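Local structure of chitooligosaccharidolytic beta-N-acetylglucosaminidase (Ostrinia furnacalis, 3OZP) at residues 121-126 with 336-341; 219-224 with 270-275; 454-459 with 467-472. The protein removes beta-linked N-acetylglucosamine units one at a time from the non-reducing ends of chitooligosaccharides, preferring short substrates, as a homodimeric glycosyl hydrolase of family 20. All coordinates share one frame; numbering follows the deposited sequence.

In the fold
Following the chain from the N terminus, 121-126 comes first, in a loop of the N-terminal mixed-sheet domain. About 210 residues separate it from 336-341, so interaction 1 closes a long loop that brings this domain onto the catalytic barrel. Nested inside that loop, interaction 2 joins 219-224 to 270-275, the second and third strands of the eight-stranded barrel. The two contacts touch, D338 to R271 and F121 to V270, and strand 340-343 lies next to 271-278. Interaction 3 follows in series: 454-459 and 467-472 close a short disulfide-bridged loop beyond the seventh strand, its centre about 31 Å from that of interaction 1, beside the ligand and the dimer interface.

Interaction 1 of 3, residues 121-126 with 336-341; sequences FSLEMD and TTDIFH
F121 lays one side of its ring along T336, the two side chains running side by side, with ring atom CD2 of F121 3.9 Å from CB of T336. The contact joins a loop of the N-terminal domain to the segment leading into the fourth strand, 340-343, of the TIM barrel. With CG anti to the carbonyl carbon (chi1 -74°), the F121 ring is directed in beside T336 and its far end, CZ, packs on the backbone of V270 and R271; the ring also touches L266 of helix 255-267 and stacks with F151. A large flat apolar group suits a place where several elements meet. The carbonyl O of T336 comes to the edge of the ring, near its plane, 3.7 Å from CD2 of F121, where the partly positive ring hydrogens suit an oxygen. No direct hydrogen bond crosses between the segments.

D338 packs its CB against the carbonyl O of F121 at 3.3 Å and brings OD2 to 3.2 Å from CA of S122. Its charge is met by R271, which forms a salt bridge with OD1, so the carboxylate is held beside S122 of the loop. Beyond it L123 and I339 cross at about a right angle, CD1 of I339 meeting the branch carbon CG of L123 at 4.1 Å, where S122 to M125 makes a type I turn. One water also approaches O of T336, at a doubtfully short 2.5 Å, and accepts from N of F121 at 2.8 Å.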
loop_
_atom_site.group_PDB
_atom_site.type_symbol
_atom_site.label_atom_id
_atom_site.label_comp_id
_atom_site.label_asym_id
_atom_site.label_seq_id
_atom_site.Cartn_x
_atom_site.Cartn_y
_atom_site.Cartn_z
ATOM N N PHE A 121 -1.687 -8.916 -31.667
ATOM C CA PHE A 121 -2.639 -9.278 -30.630
ATOM C C PHE A 121 -3.991 -9.543 -31.274
ATOM O O PHE A 121 -4.409 -8.815 -32.172
ATOM C CB PHE A 121 -2.757 -8.174 -29.571
ATOM C CG PHE A 121 -1.580 -8.102 -28.639
ATOM C CD1 PHE A 121 -1.401 -9.066 -27.648
ATOM C CD2 PHE A 121 -0.647 -7.077 -28.757
ATOM C CE1 PHE A 121 -0.306 -9.008 -26.785
ATOM C CE2 PHE A 121 0.449 -7.004 -27.897
ATOM C CZ PHE A 121 0.623 -7.975 -26.910
ATOM N N SER A 122 -4.647 -10.603 -30.817
ATOM C CA SER A 122 -5.997 -10.948 -31.251
ATOM C C SER A 122 -6.612 -11.897 -30.234
ATOM O O SER A 122 -5.894 -12.584 -29.506
ATOM C CB SER A 122 -5.994 -11.580 -32.652
ATOM O OG SER A 122 -5.460 -12.894 -32.643
ATOM N N LEU A 123 -7.938 -11.919 -30.173
ATOM C CA LEU A 123 -8.644 -12.829 -29.277
ATOM C C LEU A 123 -8.442 -14.292 -29.681
ATOM O O LEU A 123 -8.649 -15.195 -28.875
ATOM C CB LEU A 123 -10.134 -12.482 -29.223
ATOM C CG LEU A 123 -10.499 -11.192 -28.478
ATOM C CD1 LEU A 123 -11.913 -10.770 -28.825
ATOM C CD2 LEU A 123 -10.333 -11.341 -26.961
ATOM N N GLU A 124 -8.013 -14.509 -30.926
ATOM C CA GLU A 124 -7.782 -15.855 -31.444
ATOM C C GLU A 124 -6.305 -16.274 -31.420
ATOM O O GLU A 124 -5.973 -17.387 -31.834
ATOM C CB GLU A 124 -8.374 -16.003 -32.860
ATOM C CG GLU A 124 -7.652 -15.212 -33.960
ATOM C CD GLU A 124 -8.209 -13.807 -34.195
ATOM O OE1 GLU A 124 -8.851 -13.225 -33.291
ATOM O OE2 GLU A 124 -7.984 -13.274 -35.302
ATOM N N MET A 125 -5.430 -15.396 -30.929
ATOM C CA MET A 125 -3.988 -15.669 -30.915
ATOM C C MET A 125 -3.640 -16.914 -30.090
ATOM O O MET A 125 -4.337 -17.250 -29.129
ATOM C CB MET A 125 -3.190 -14.445 -30.434
ATOM C CG MET A 125 -3.256 -14.179 -28.928
ATOM S SD MET A 125 -2.565 -12.578 -28.466
ATOM C CE MET A 125 -2.838 -12.598 -26.702
ATOM N N ASP A 126 -2.567 -17.593 -30.481
ATOM C CA ASP A 126 -2.168 -18.840 -29.835
ATOM C C ASP A 126 -1.117 -18.585 -28.755
ATOM O O ASP A 126 0.022 -18.210 -29.054
ATOM C CB ASP A 126 -1.649 -19.840 -30.874
ATOM C CG ASP A 126 -1.587 -21.266 -30.342
ATOM O OD1 ASP A 126 -1.513 -22.196 -31.170
ATOM O OD2 ASP A 126 -1.616 -21.469 -29.105
ATOM N N THR A 336 -0.823 -1.477 -31.101
ATOM C CA THR A 336 -0.822 -2.934 -30.965
ATOM C C THR A 336 -2.215 -3.464 -30.650
ATOM O O THR A 336 -2.478 -4.659 -30.813
ATOM C CB THR A 336 0.151 -3.441 -29.870
ATOM O OG1 THR A 336 -0.199 -2.858 -28.610
ATOM C CG2 THR A 336 1.599 -3.113 -30.221
ATOM N N THR A 337 -3.105 -2.586 -30.191
ATOM C CA THR A 337 -4.434 -3.022 -29.772
ATOM C C THR A 337 -5.316 -3.429 -30.946
ATOM O O THR A 337 -5.309 -2.796 -32.004
ATOM C CB THR A 337 -5.167 -1.986 -28.880
ATOM O OG1 THR A 337 -6.280 -2.620 -28.234
ATOM C CG2 THR A 337 -5.661 -0.780 -29.687
ATOM N N ASP A 338 -6.068 -4.502 -30.724
ATOM C CA ASP A 338 -7.006 -5.055 -31.692
ATOM C C ASP A 338 -8.428 -4.673 -31.304
ATOM O O ASP A 338 -9.379 -4.968 -32.028
ATOM C CB ASP A 338 -6.867 -6.584 -31.725
ATOM C CG ASP A 338 -6.927 -7.212 -30.334
ATOM O OD1 ASP A 338 -6.384 -6.617 -29.375
ATOM O OD2 ASP A 338 -7.510 -8.312 -30.190
ATOM N N ILE A 339 -8.562 -4.018 -30.152
ATOM C CA ILE A 339 -9.860 -3.709 -29.555
ATOM C C ILE A 339 -9.848 -2.282 -29.005
ATOM O O ILE A 339 -8.814 -1.797 -28.552
ATOM C CB ILE A 339 -10.195 -4.701 -28.402
ATOM C CG1 ILE A 339 -10.176 -6.157 -28.890
ATOM C CG2 ILE A 339 -11.550 -4.392 -27.798
ATOM C CD1 ILE A 339 -10.081 -7.181 -27.754
ATOM N N PHE A 340 -10.995 -1.615 -29.045
ATOM C CA PHE A 340 -11.122 -0.271 -28.492
ATOM C C PHE A 340 -12.260 -0.234 -27.478
ATOM O O PHE A 340 -13.353 -0.746 -27.740
ATOM C CB PHE A 340 -11.352 0.739 -29.623
ATOM C CG PHE A 340 -11.318 2.182 -29.184
ATOM C CD1 PHE A 340 -12.303 3.067 -29.614
ATOM C CD2 PHE A 340 -10.296 2.663 -28.365
ATOM C CE1 PHE A 340 -12.280 4.407 -29.229
ATOM C CE2 PHE A 340 -10.268 4.001 -27.974
ATOM C CZ PHE A 340 -11.260 4.874 -28.408
ATOM N N HIS A 341 -11.993 0.353 -26.314
ATOM C CA HIS A 341 -13.001 0.492 -25.269
ATOM C C HIS A 341 -13.584 1.901 -25.361
ATOM O O HIS A 341 -12.842 2.894 -25.355
ATOM C CB HIS A 341 -12.368 0.244 -23.895
ATOM C CG HIS A 341 -13.349 -0.099 -22.813
ATOM N ND1 HIS A 341 -14.435 0.692 -22.504
ATOM C CD2 HIS A 341 -13.380 -1.134 -21.940
ATOM C CE1 HIS A 341 -15.106 0.147 -21.505
ATOM N NE2 HIS A 341 -14.482 -0.960 -21.140
HETATM O O HOH W 1 -1.262 -6.230 -32.367
#

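Interaction 2 of 3, residues 219-224 with 270-275; sequences NTFHWH and VRVLPE
From the same face of the sheet, CG anti to the backbone N in both H224 (chi1 -177°) and E275 carries ring and carboxylate toward each other, and the extended chain of E275 brings its acid group to the imidazole. There ND1 of H224 donates to OE1 of E275 over 2.7 Å, the oxygen lying at the ring edge while ring and carboxylate planes stand 78° apart; the exact place of OE1 is less sure. The other nitrogen of H224, NE2, hydrogen-bonds OD2 of D227, an inferred active-site residue, so histidine, with a nitrogen on each side, suits a link between E275 and the catalytic centre. OE2 of E275 is taken by NE1 of W402, which would help fix the carboxylate's rotation.

At the other end R271, its NE held by D338, bends at chi3 (-79°) and brings NH2 to OG1 of T220 at 2.9 Å, the oxygen lying in the guanidinium plane. T220 in turn donates from OG1 to OD1 of N219, whose ND2 is hydrogen-bonded to O of P188.

Between these ends runs a parallel ladder in register, with F221 N to R271 O and L273 N to F221 O both 2.7 Å. On the face of F221 and W223, CG1 of V272 meets CE3 at the edge of the W223 ring at 3.8 Å, a slim branched residue beside broad aromatics. These are the second and third strands of the TIM barrel: F221 and W223 pack on helix 203-215, with strand 189-195 along one side and 340-343 along the other.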
loop_
_atom_site.group_PDB
_atom_site.type_symbol
_atom_site.label_atom_id
_atom_site.label_comp_id
_atom_site.label_asym_id
_atom_site.label_seq_id
_atom_site.Cartn_x
_atom_site.Cartn_y
_atom_site.Cartn_z
ATOM N N ASN A 219 -2.294 -10.583 -19.871
ATOM C CA ASN A 219 -1.962 -10.141 -21.231
ATOM C C ASN A 219 -2.624 -8.849 -21.719
ATOM O O ASN A 219 -2.444 -8.458 -22.876
ATOM C CB ASN A 219 -2.196 -11.285 -22.241
ATOM C CG ASN A 219 -3.674 -11.585 -22.483
ATOM O OD1 ASN A 219 -4.566 -10.921 -21.947
ATOM N ND2 ASN A 219 -3.938 -12.601 -23.309
ATOM N N THR A 220 -3.398 -8.200 -20.851
ATOM C CA THR A 220 -4.151 -7.013 -21.257
ATOM C C THR A 220 -4.113 -5.911 -20.210
ATOM O O THR A 220 -4.540 -6.080 -19.066
ATOM C CB THR A 220 -5.622 -7.332 -21.638
ATOM O OG1 THR A 220 -5.650 -8.373 -22.627
ATOM C CG2 THR A 220 -6.304 -6.087 -22.213
ATOM N N PHE A 221 -3.587 -4.775 -20.629
ATOM C CA PHE A 221 -3.590 -3.599 -19.805
ATOM C C PHE A 221 -4.605 -2.627 -20.393
ATOM O O PHE A 221 -4.412 -2.087 -21.484
ATOM C CB PHE A 221 -2.189 -3.012 -19.760
ATOM C CG PHE A 221 -2.033 -1.905 -18.783
ATOM C CD1 PHE A 221 -1.298 -0.784 -19.122
ATOM C CD2 PHE A 221 -2.599 -1.990 -17.515
ATOM C CE1 PHE A 221 -1.138 0.245 -18.232
ATOM C CE2 PHE A 221 -2.449 -0.974 -16.611
ATOM C CZ PHE A 221 -1.711 0.159 -16.966
ATOM N N HIS A 222 -5.698 -2.453 -19.660
ATOM C CA HIS A 222 -6.818 -1.608 -20.049
ATOM C C HIS A 222 -6.577 -0.247 -19.407
ATOM O O HIS A 222 -6.702 -0.079 -18.194
ATOM C CB HIS A 222 -8.126 -2.286 -19.596
ATOM C CG HIS A 222 -9.362 -1.439 -19.686
ATOM N ND1 HIS A 222 -9.376 -0.147 -20.168
ATOM C CD2 HIS A 222 -10.647 -1.729 -19.369
ATOM C CE1 HIS A 222 -10.605 0.328 -20.121
ATOM N NE2 HIS A 222 -11.397 -0.610 -19.637
ATOM N N TRP A 223 -6.195 0.708 -20.247
ATOM C CA TRP A 223 -5.774 2.030 -19.797
ATOM C C TRP A 223 -6.949 3.000 -19.872
ATOM O O TRP A 223 -7.265 3.529 -20.943
ATOM C CB TRP A 223 -4.605 2.505 -20.667
ATOM C CG TRP A 223 -3.801 3.656 -20.121
ATOM C CD1 TRP A 223 -4.202 4.589 -19.205
ATOM C CD2 TRP A 223 -2.472 4.026 -20.511
ATOM N NE1 TRP A 223 -3.195 5.496 -18.981
ATOM C CE2 TRP A 223 -2.123 5.178 -19.769
ATOM C CE3 TRP A 223 -1.536 3.483 -21.401
ATOM C CZ2 TRP A 223 -0.882 5.805 -19.898
ATOM C CZ3 TRP A 223 -0.298 4.104 -21.527
ATOM C CH2 TRP A 223 0.017 5.254 -20.775
ATOM N N HIS A 224 -7.605 3.203 -18.729
ATOM C CA HIS A 224 -8.708 4.144 -18.610
ATOM C C HIS A 224 -8.083 5.523 -18.421
ATOM O O HIS A 224 -7.881 5.992 -17.295
ATOM C CB HIS A 224 -9.604 3.761 -17.429
ATOM C CG HIS A 224 -10.813 4.630 -17.269
ATOM N ND1 HIS A 224 -12.038 4.310 -17.815
ATOM C CD2 HIS A 224 -10.993 5.790 -16.594
ATOM C CE1 HIS A 224 -12.917 5.245 -17.495
ATOM N NE2 HIS A 224 -12.308 6.153 -16.753
ATOM N N VAL A 270 1.826 -8.260 -23.518
ATOM C CA VAL A 270 0.737 -7.464 -22.953
ATOM C C VAL A 270 0.196 -6.440 -23.958
ATOM O O VAL A 270 0.902 -5.525 -24.389
ATOM C CB VAL A 270 1.149 -6.766 -21.627
ATOM C CG1 VAL A 270 0.041 -5.811 -21.129
ATOM C CG2 VAL A 270 1.488 -7.795 -20.562
ATOM N N ARG A 271 -1.066 -6.641 -24.323
ATOM C CA ARG A 271 -1.853 -5.733 -25.150
ATOM C C ARG A 271 -2.208 -4.488 -24.331
ATOM O O ARG A 271 -2.798 -4.597 -23.257
ATOM C CB ARG A 271 -3.133 -6.468 -25.572
ATOM C CG ARG A 271 -4.262 -5.623 -26.142
ATOM C CD ARG A 271 -5.609 -6.336 -25.957
ATOM N NE ARG A 271 -5.843 -7.400 -26.938
ATOM C CZ ARG A 271 -5.972 -8.699 -26.661
ATOM N NH1 ARG A 271 -6.196 -9.560 -27.646
ATOM N NH2 ARG A 271 -5.883 -9.151 -25.415
ATOM N N VAL A 272 -1.834 -3.314 -24.834
ATOM C CA VAL A 272 -2.207 -2.055 -24.188
ATOM C C VAL A 272 -3.450 -1.483 -24.869
ATOM O O VAL A 272 -3.390 -0.977 -25.989
ATOM C CB VAL A 272 -1.029 -1.039 -24.150
ATOM C CG1 VAL A 272 -1.454 0.257 -23.457
ATOM C CG2 VAL A 272 0.177 -1.649 -23.445
ATOM N N LEU A 273 -4.574 -1.582 -24.170
ATOM C CA LEU A 273 -5.890 -1.291 -24.721
ATOM C C LEU A 273 -6.431 0.027 -24.146
ATOM O O LEU A 273 -6.737 0.105 -22.955
ATOM C CB LEU A 273 -6.837 -2.456 -24.390
ATOM C CG LEU A 273 -8.137 -2.695 -25.162
ATOM C CD1 LEU A 273 -8.765 -4.026 -24.729
ATOM C CD2 LEU A 273 -9.142 -1.558 -24.998
ATOM N N PRO A 274 -6.547 1.069 -24.993
ATOM C CA PRO A 274 -7.006 2.372 -24.505
ATOM C C PRO A 274 -8.521 2.449 -24.367
ATOM O O PRO A 274 -9.249 1.837 -25.159
ATOM C CB PRO A 274 -6.542 3.334 -25.601
ATOM C CG PRO A 274 -6.594 2.511 -26.855
ATOM C CD PRO A 274 -6.198 1.110 -26.427
ATOM N N GLU A 275 -8.981 3.190 -23.365
ATOM C CA GLU A 275 -10.385 3.557 -23.252
ATOM C C GLU A 275 -10.559 5.067 -23.329
ATOM O O GLU A 275 -9.901 5.818 -22.595
ATOM C CB GLU A 275 -11.004 3.055 -21.943
ATOM C CG GLU A 275 -12.490 3.414 -21.795
ATOM C CD GLU A 275 -13.077 3.070 -20.437
ATOM O OE1 GLU A 275 -12.403 2.388 -19.635
ATOM O OE2 GLU A 275 -14.219 3.493 -20.156
#

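Interaction 3 of 3, residues 454-459 with 467-472; sequences FDCGYG and NWCSPY. With OAN (O-(2-acetamido-2-deoxy D-glucopyranosylidene) amino-N-phenylcarbamate), chain B.
N467 turns its amide toward the backbone of 454-459, with CG between its own backbone N and carbonyl carbon (chi1 68°): ND2 donates to O of D455 at 2.9 Å, while OD1 accepts from N of G457 at 3.0 Å. An amide, donor and acceptor in one group, suits this double role, and the backbone N of N467 hydrogen-bonds O of Y458. The loop is pinned as well by the C456-C469 disulfide, SG to SG 2.0 Å. G457 fits as a residue without a side chain, since a CB there would run into CB of Y472 and, at these backbone angles, press on the carbonyl O of C456.

Y458 and Y472 point the same way with ring planes 89° apart, meeting obliquely as OH of Y458 comes 3.3 Å from CE2 of Y472. Y458 also meets Y472 of the second subunit edge-to-face, and Y472 meets Y458 of that subunit, setting this loop in the dimer interface.

On the ligand side W468 is sandwiched: CB of C469 lies over one face of its indole, and the carbamate nitrogen NAO of the bound ligand OAN lies over the centre of the opposite face, 3.0 Å above the plane. At the indole edge, NE1 of W468 donates to hydroxyl OAM of OAN at 2.8 Å and nearly straight (172°). The same hydroxyl donates to OD2 of D455 at 2.7 Å, so one sugar oxygen is gripped from both segments. W468 is essential for chitooligosaccharide binding; the covalent bridge and amide bonds would keep an apolar indole face set for the ligand, with an N-H donor on W468 and a carboxylate acceptor on D455 for one sugar hydroxyl.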
loop_
_atom_site.group_PDB
_atom_site.type_symbol
_atom_site.label_atom_id
_atom_site.label_comp_id
_atom_site.label_asym_id
_atom_site.label_seq_id
_atom_site.Cartn_x
_atom_site.Cartn_y
_atom_site.Cartn_z
ATOM N N PHE A 454 -10.772 -3.720 -7.251
ATOM C CA PHE A 454 -9.603 -3.708 -6.366
ATOM C C PHE A 454 -9.491 -2.427 -5.544
ATOM O O PHE A 454 -8.654 -2.328 -4.642
ATOM C CB PHE A 454 -8.332 -3.948 -7.184
ATOM C CG PHE A 454 -8.061 -5.406 -7.489
ATOM C CD1 PHE A 454 -9.091 -6.354 -7.470
ATOM C CD2 PHE A 454 -6.778 -5.824 -7.827
ATOM C CE1 PHE A 454 -8.832 -7.703 -7.762
ATOM C CE2 PHE A 454 -6.512 -7.164 -8.119
ATOM C CZ PHE A 454 -7.542 -8.105 -8.084
ATOM N N ASP A 455 -10.358 -1.466 -5.845
ATOM C CA ASP A 455 -10.408 -0.199 -5.123
ATOM C C ASP A 455 -11.256 -0.260 -3.848
ATOM O O ASP A 455 -11.125 0.603 -2.971
ATOM C CB ASP A 455 -10.905 0.919 -6.050
ATOM C CG ASP A 455 -12.268 0.619 -6.667
ATOM O OD1 ASP A 455 -12.510 -0.527 -7.104
ATOM O OD2 ASP A 455 -13.104 1.542 -6.722
ATOM N N CYS A 456 -12.116 -1.279 -3.743
ATOM C CA CYS A 456 -13.057 -1.407 -2.622
ATOM C C CYS A 456 -12.391 -1.615 -1.266
ATOM O O CYS A 456 -11.363 -2.292 -1.162
ATOM C CB CYS A 456 -14.009 -2.591 -2.840
ATOM S SG CYS A 456 -14.826 -2.662 -4.430
ATOM N N GLY A 457 -13.005 -1.050 -0.228
ATOM C CA GLY A 457 -12.636 -1.371 1.148
ATOM C C GLY A 457 -12.068 -0.240 1.979
ATOM O O GLY A 457 -12.103 -0.290 3.211
ATOM N N TYR A 458 -11.546 0.785 1.318
ATOM C CA TYR A 458 -10.856 1.859 2.031
ATOM C C TYR A 458 -11.828 2.905 2.567
ATOM O O TYR A 458 -13.044 2.727 2.469
ATOM C CB TYR A 458 -9.772 2.467 1.143
ATOM C CG TYR A 458 -8.726 1.440 0.793
ATOM C CD1 TYR A 458 -7.629 1.229 1.625
ATOM C CD2 TYR A 458 -8.858 0.644 -0.344
ATOM C CE1 TYR A 458 -6.675 0.267 1.319
ATOM C CE2 TYR A 458 -7.914 -0.318 -0.656
ATOM C CZ TYR A 458 -6.829 -0.498 0.181
ATOM O OH TYR A 458 -5.883 -1.443 -0.129
ATOM N N GLY A 459 -11.301 3.974 3.156
ATOM C CA GLY A 459 -12.150 5.028 3.704
ATOM C C GLY A 459 -12.983 5.659 2.605
ATOM O O GLY A 459 -12.685 5.489 1.419
ATOM N N ASN A 467 -15.568 3.422 1.402
ATOM C CA ASN A 467 -15.989 3.612 0.009
ATOM C C ASN A 467 -17.105 2.636 -0.422
ATOM O O ASN A 467 -17.347 1.633 0.256
ATOM C CB ASN A 467 -14.796 3.658 -0.968
ATOM C CG ASN A 467 -14.075 2.322 -1.114
ATOM O OD1 ASN A 467 -14.675 1.251 -1.024
ATOM N ND2 ASN A 467 -12.775 2.391 -1.383
ATOM N N TRP A 468 -17.757 2.939 -1.546
ATOM C CA TRP A 468 -19.065 2.359 -1.909
ATOM C C TRP A 468 -19.141 0.836 -1.971
ATOM O O TRP A 468 -20.166 0.249 -1.599
ATOM C CB TRP A 468 -19.591 2.962 -3.228
ATOM C CG TRP A 468 -19.013 2.341 -4.484
ATOM C CD1 TRP A 468 -17.872 2.720 -5.138
ATOM C CD2 TRP A 468 -19.557 1.242 -5.233
ATOM N NE1 TRP A 468 -17.670 1.925 -6.240
ATOM C CE2 TRP A 468 -18.686 1.008 -6.322
ATOM C CE3 TRP A 468 -20.688 0.425 -5.084
ATOM C CZ2 TRP A 468 -18.918 0.001 -7.264
ATOM C CZ3 TRP A 468 -20.919 -0.580 -6.023
ATOM C CH2 TRP A 468 -20.035 -0.783 -7.098
ATOM N N CYS A 469 -18.072 0.203 -2.453
ATOM C CA CYS A 469 -18.094 -1.231 -2.710
ATOM C C CYS A 469 -17.332 -2.038 -1.656
ATOM O O CYS A 469 -17.031 -3.212 -1.868
ATOM C CB CYS A 469 -17.606 -1.544 -4.135
ATOM S SG CYS A 469 -15.933 -0.959 -4.545
ATOM N N SER A 470 -17.041 -1.404 -0.519
ATOM C CA SER A 470 -16.494 -2.101 0.648
ATOM C C SER A 470 -17.401 -3.288 0.998
ATOM O O SER A 470 -18.606 -3.238 0.725
ATOM C CB SER A 470 -16.373 -1.146 1.837
ATOM O OG SER A 470 -15.504 -0.069 1.534
ATOM N N PRO A 471 -16.842 -4.356 1.604
ATOM C CA PRO A 471 -15.487 -4.510 2.152
ATOM C C PRO A 471 -14.373 -4.760 1.122
ATOM O O PRO A 471 -14.637 -4.982 -0.062
ATOM C CB PRO A 471 -15.627 -5.713 3.091
ATOM C CG PRO A 471 -16.717 -6.536 2.482
ATOM C CD PRO A 471 -17.656 -5.576 1.798
ATOM N N TYR A 472 -13.134 -4.701 1.602
ATOM C CA TYR A 472 -11.952 -5.031 0.815
ATOM C C TYR A 472 -12.020 -6.484 0.368
ATOM O O TYR A 472 -12.329 -7.374 1.162
ATOM C CB TYR A 472 -10.704 -4.785 1.662
ATOM C CG TYR A 472 -9.377 -5.071 0.991
ATOM C CD1 TYR A 472 -8.753 -6.312 1.134
ATOM C CD2 TYR A 472 -8.721 -4.087 0.251
ATOM C CE1 TYR A 472 -7.519 -6.574 0.537
ATOM C CE2 TYR A 472 -7.484 -4.337 -0.348
ATOM C CZ TYR A 472 -6.890 -5.580 -0.197
ATOM O OH TYR A 472 -5.669 -5.834 -0.783
HETATM C CAH OAN B . -18.024 1.151 -14.641
HETATM C CAG OAN B . -17.692 1.808 -13.301
HETATM O OAN OAN B . -17.205 1.143 -12.388
HETATM N NAI OAN B . -17.993 3.123 -13.220
HETATM C CAB OAN B . -17.727 3.966 -12.031
HETATM C CAC OAN B . -16.219 4.319 -12.051
HETATM O OAJ OAN B . -16.017 5.518 -12.803
HETATM C CAD OAN B . -15.690 4.487 -10.645
HETATM O OAK OAN B . -14.304 4.842 -10.690
HETATM C CAE OAN B . -15.889 3.155 -9.957
HETATM C CAF OAN B . -15.303 3.183 -8.549
HETATM O OAM OAN B . -15.483 1.912 -7.922
HETATM O OAL OAN B . -17.308 2.879 -9.864
HETATM C CAA OAN B . -18.178 3.339 -10.832
HETATM N NAY OAN B . -19.495 3.203 -10.673
HETATM O OAQ OAN B . -19.940 2.507 -9.440
HETATM C CAP OAN B . -20.886 3.143 -8.687
HETATM O OAR OAN B . -21.910 3.596 -9.206
HETATM N NAO OAN B . -20.674 3.212 -7.359
HETATM C CAS OAN B . -21.529 3.781 -6.502
HETATM C CAT OAN B . -22.655 3.081 -6.056
HETATM C CAU OAN B . -23.524 3.672 -5.136
HETATM C CAV OAN B . -23.260 4.955 -4.650
HETATM C CAW OAN B . -22.130 5.650 -5.080
HETATM C CAX OAN B . -21.261 5.059 -6.000
#